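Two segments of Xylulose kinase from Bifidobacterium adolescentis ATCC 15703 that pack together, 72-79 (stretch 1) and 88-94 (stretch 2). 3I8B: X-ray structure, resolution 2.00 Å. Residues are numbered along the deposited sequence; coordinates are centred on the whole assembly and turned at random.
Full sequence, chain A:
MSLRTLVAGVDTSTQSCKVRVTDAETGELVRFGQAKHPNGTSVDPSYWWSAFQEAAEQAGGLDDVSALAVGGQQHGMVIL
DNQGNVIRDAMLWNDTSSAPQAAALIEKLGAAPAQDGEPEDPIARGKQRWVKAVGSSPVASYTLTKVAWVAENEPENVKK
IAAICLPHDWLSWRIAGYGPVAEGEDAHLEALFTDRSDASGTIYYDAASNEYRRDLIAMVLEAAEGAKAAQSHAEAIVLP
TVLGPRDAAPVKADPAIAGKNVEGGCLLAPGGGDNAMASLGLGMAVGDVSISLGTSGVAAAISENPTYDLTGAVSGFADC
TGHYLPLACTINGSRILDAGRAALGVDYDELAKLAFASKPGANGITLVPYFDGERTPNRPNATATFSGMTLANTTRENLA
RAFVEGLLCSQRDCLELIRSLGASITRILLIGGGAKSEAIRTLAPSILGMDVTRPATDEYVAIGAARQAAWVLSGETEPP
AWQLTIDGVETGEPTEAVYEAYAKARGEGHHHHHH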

# COMPACT_ATOMS: atom_id res chain seq x y z
N GLY A 72 -6.13 1.37 -6.70
CA GLY A 72 -6.58 2.44 -5.84
C GLY A 72 -5.74 2.66 -4.59
O GLY A 72 -5.09 1.73 -4.08
N GLN A 73 -5.77 3.89 -4.09
CA GLN A 73 -5.20 4.15 -2.76
C GLN A 73 -5.84 3.17 -1.77
O GLN A 73 -7.05 2.95 -1.82
CB GLN A 73 -5.45 5.61 -2.34
CG GLN A 73 -6.88 6.09 -2.57
CD GLN A 73 -7.13 7.47 -1.98
OE1 GLN A 73 -6.66 7.78 -0.88
NE2 GLN A 73 -7.85 8.32 -2.71
N GLN A 74 -5.03 2.56 -0.90
CA GLN A 74 -5.53 1.52 -0.00
C GLN A 74 -6.41 2.07 1.13
O GLN A 74 -6.39 3.27 1.40
CB GLN A 74 -4.37 0.69 0.57
CG GLN A 74 -3.53 -0.05 -0.49
CD GLN A 74 -2.77 -1.25 0.07
OE1 GLN A 74 -3.36 -2.16 0.68
NE2 GLN A 74 -1.47 -1.27 -0.15
N HIS A 75 -7.20 1.18 1.74
CA HIS A 75 -7.82 1.42 3.06
C HIS A 75 -9.03 2.38 3.08
O HIS A 75 -9.94 2.21 3.89
CB HIS A 75 -6.77 1.90 4.08
CG HIS A 75 -5.51 1.08 4.07
ND1 HIS A 75 -4.27 1.62 3.77
CD2 HIS A 75 -5.29 -0.23 4.31
CE1 HIS A 75 -3.35 0.67 3.84
NE2 HIS A 75 -3.95 -0.46 4.15
N GLY A 76 -9.03 3.38 2.20
CA GLY A 76 -10.07 4.39 2.23
C GLY A 76 -11.46 3.82 2.46
O GLY A 76 -11.94 2.96 1.69
N MSE A 77 -12.14 4.32 3.49
CA MSE A 77 -13.47 3.82 3.84
C MSE A 77 -14.58 4.53 3.06
O MSE A 77 -14.83 5.72 3.28
CB MSE A 77 -13.74 3.99 5.34
CG MSE A 77 -15.15 3.61 5.76
SE MSE A 77 -15.84 4.54 7.38
CE MSE A 77 -16.04 6.36 6.63
N VAL A 78 -15.25 3.80 2.16
CA VAL A 78 -16.45 4.29 1.49
C VAL A 78 -17.69 3.57 2.04
O VAL A 78 -17.87 2.36 1.84
CB VAL A 78 -16.41 4.09 -0.04
CG1 VAL A 78 -17.68 4.65 -0.71
CG2 VAL A 78 -15.16 4.74 -0.65
N ILE A 79 -18.56 4.31 2.72
CA ILE A 79 -19.79 3.70 3.21
C ILE A 79 -21.03 4.18 2.47
O ILE A 79 -21.22 5.38 2.25
CB ILE A 79 -19.96 3.82 4.75
CG1 ILE A 79 -19.75 5.27 5.21
CG2 ILE A 79 -18.99 2.90 5.47
CD1 ILE A 79 -20.11 5.49 6.72
N ARG A 88 -21.12 9.67 4.18
CA ARG A 88 -20.31 10.75 4.72
C ARG A 88 -18.98 10.64 4.00
O ARG A 88 -18.73 9.65 3.32
CB ARG A 88 -20.03 10.53 6.21
CG ARG A 88 -18.96 9.46 6.35
CD ARG A 88 -18.14 9.41 7.58
NE ARG A 88 -17.97 10.65 8.32
CZ ARG A 88 -16.93 11.47 8.22
NH1 ARG A 88 -16.89 12.54 9.00
NH2 ARG A 88 -15.95 11.24 7.34
N ASP A 89 -18.09 11.62 4.18
CA ASP A 89 -16.82 11.61 3.45
C ASP A 89 -15.97 10.36 3.65
O ASP A 89 -15.93 9.79 4.73
CB ASP A 89 -15.99 12.85 3.79
CG ASP A 89 -16.42 14.08 3.01
OD1 ASP A 89 -17.48 14.05 2.36
OD2 ASP A 89 -15.68 15.07 3.05
N ALA A 90 -15.29 9.94 2.59
CA ALA A 90 -14.38 8.83 2.72
C ALA A 90 -13.23 9.27 3.58
O ALA A 90 -12.74 10.40 3.44
CB ALA A 90 -13.88 8.37 1.33
N MSE A 91 -12.81 8.40 4.49
CA MSE A 91 -11.65 8.69 5.34
C MSE A 91 -10.49 7.85 4.86
O MSE A 91 -10.58 6.62 4.79
CB MSE A 91 -11.98 8.38 6.80
CG MSE A 91 -13.24 9.09 7.27
SE MSE A 91 -13.76 8.52 9.07
CE MSE A 91 -12.26 9.33 10.07
N LEU A 92 -9.39 8.53 4.55
CA LEU A 92 -8.33 7.96 3.74
C LEU A 92 -7.17 7.40 4.55
O LEU A 92 -7.11 7.56 5.78
CB LEU A 92 -7.84 9.03 2.74
CG LEU A 92 -8.94 9.66 1.88
CD1 LEU A 92 -8.34 10.58 0.79
CD2 LEU A 92 -9.83 8.58 1.27
N TRP A 93 -6.25 6.74 3.85
CA TRP A 93 -5.10 6.09 4.49
C TRP A 93 -4.32 7.06 5.39
O TRP A 93 -3.72 6.65 6.39
CB TRP A 93 -4.15 5.51 3.45
CG TRP A 93 -3.48 6.59 2.63
CD1 TRP A 93 -4.00 7.25 1.56
CD2 TRP A 93 -2.17 7.15 2.85
NE1 TRP A 93 -3.10 8.17 1.09
CE2 TRP A 93 -1.97 8.13 1.85
CE3 TRP A 93 -1.15 6.91 3.77
CZ2 TRP A 93 -0.78 8.88 1.76
CZ3 TRP A 93 0.03 7.66 3.68
CH2 TRP A 93 0.20 8.63 2.68
N ASN A 94 -4.33 8.34 5.03
CA ASN A 94 -3.56 9.35 5.76
C ASN A 94 -4.37 10.20 6.73
O ASN A 94 -3.85 11.14 7.33
CB ASN A 94 -2.77 10.26 4.81
CG ASN A 94 -3.65 10.92 3.75
OD1 ASN A 94 -4.84 10.64 3.66
ND2 ASN A 94 -3.06 11.80 2.95
O HOH W 1 -7.04 5.99 1.21
O HOH W 2 -17.46 6.90 3.18

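The two stretches run in nearly opposite directions: the vector from CA of Gln73 to CA of Ile79 lies 152° from the vector from CA of Arg88 to CA of Trp93. Their backbones come closest around Gly76 and Leu92, whose CA atoms are 4.2 Å apart, and they diverge toward Ile79 and Arg88, where the CA–CA distance reaches 7.2 Å. Short strand segments, Val78 and Ile79 in the first stretch and Ala90 and Met91 in the second, belong to this antiparallel approach, but the direct backbone bonding between the stretches is sparse.

One hydrogen bond joins the two backbones. Met77 N donates to Met91 O at 3.1 Å, and its N-H...O angle of 166° is close to linear. The same acceptor receives a second, weaker approach: Gly76 CA lies 3.4 Å from Met91 O, with an angle of 151° at the hydrogen. On the carbonyl side of Met77 the contact is again of the CA-H...O kind, with Ala90 CA 3.2 Å from Met77 O at an angle of 142°. Alpha hydrogens are slightly polarised by the flanking peptide groups, so such contacts can supplement a conventional bond without replacing it.

Two waters extend the polar connections. Water 2 donates to Met77 O at 2.9 Å and to Arg88 O at 3.0 Å, while accepting from Ile79 N at 2.9 Å; it thus bridges the stretches where their backbones have separated. Water 1 works near the other end, donating to Gln73 OE1 and Gln74 O, each at 2.8 Å, and accepting from Trp93 N at 2.9 Å. Gln74 O also accepts a bond within its own stretch, from Gly76 N at 2.8 Å, which closes a tight turn through His75.

Among the side chains, that of Met77, a selenomethionine, covers the most ground. Its CA-to-CB bond points sideways, yet the chain bends so that its end nears the second stretch: Met77 CE lies 3.8 Å from Arg88 CD and 4.0 Å from Met91 CG. These are van der Waals contacts, and the one with arginine uses the aliphatic part of that side chain. Arg88 NH2 meanwhile donates to Asp89 O at 3.0 Å, within its own stretch. Ile79 also meets the arginine's aliphatic portion, with Ile79 CD1 4.1 Å from Arg88 CG. A looser apolar contact joins Val78 CG2 to Ala90 CB at 4.3 Å, although the CA-to-CB bond of Val78 points away.

At the other end, Trp93 packs by its edge and its CB. Gln73 OE1 lies near the plane of the indole, 3.6 Å from Trp93 CD1, and is 3.7 Å from Leu92 CD1. Trp93 CB sits 3.8 Å from Gln74 O and lies at the edge of the His75 ring. Gly76 allows close packing beside Leu92: an ideal CB on the glycine would stand only 3.4 Å from Leu92 CD2, a tight fit.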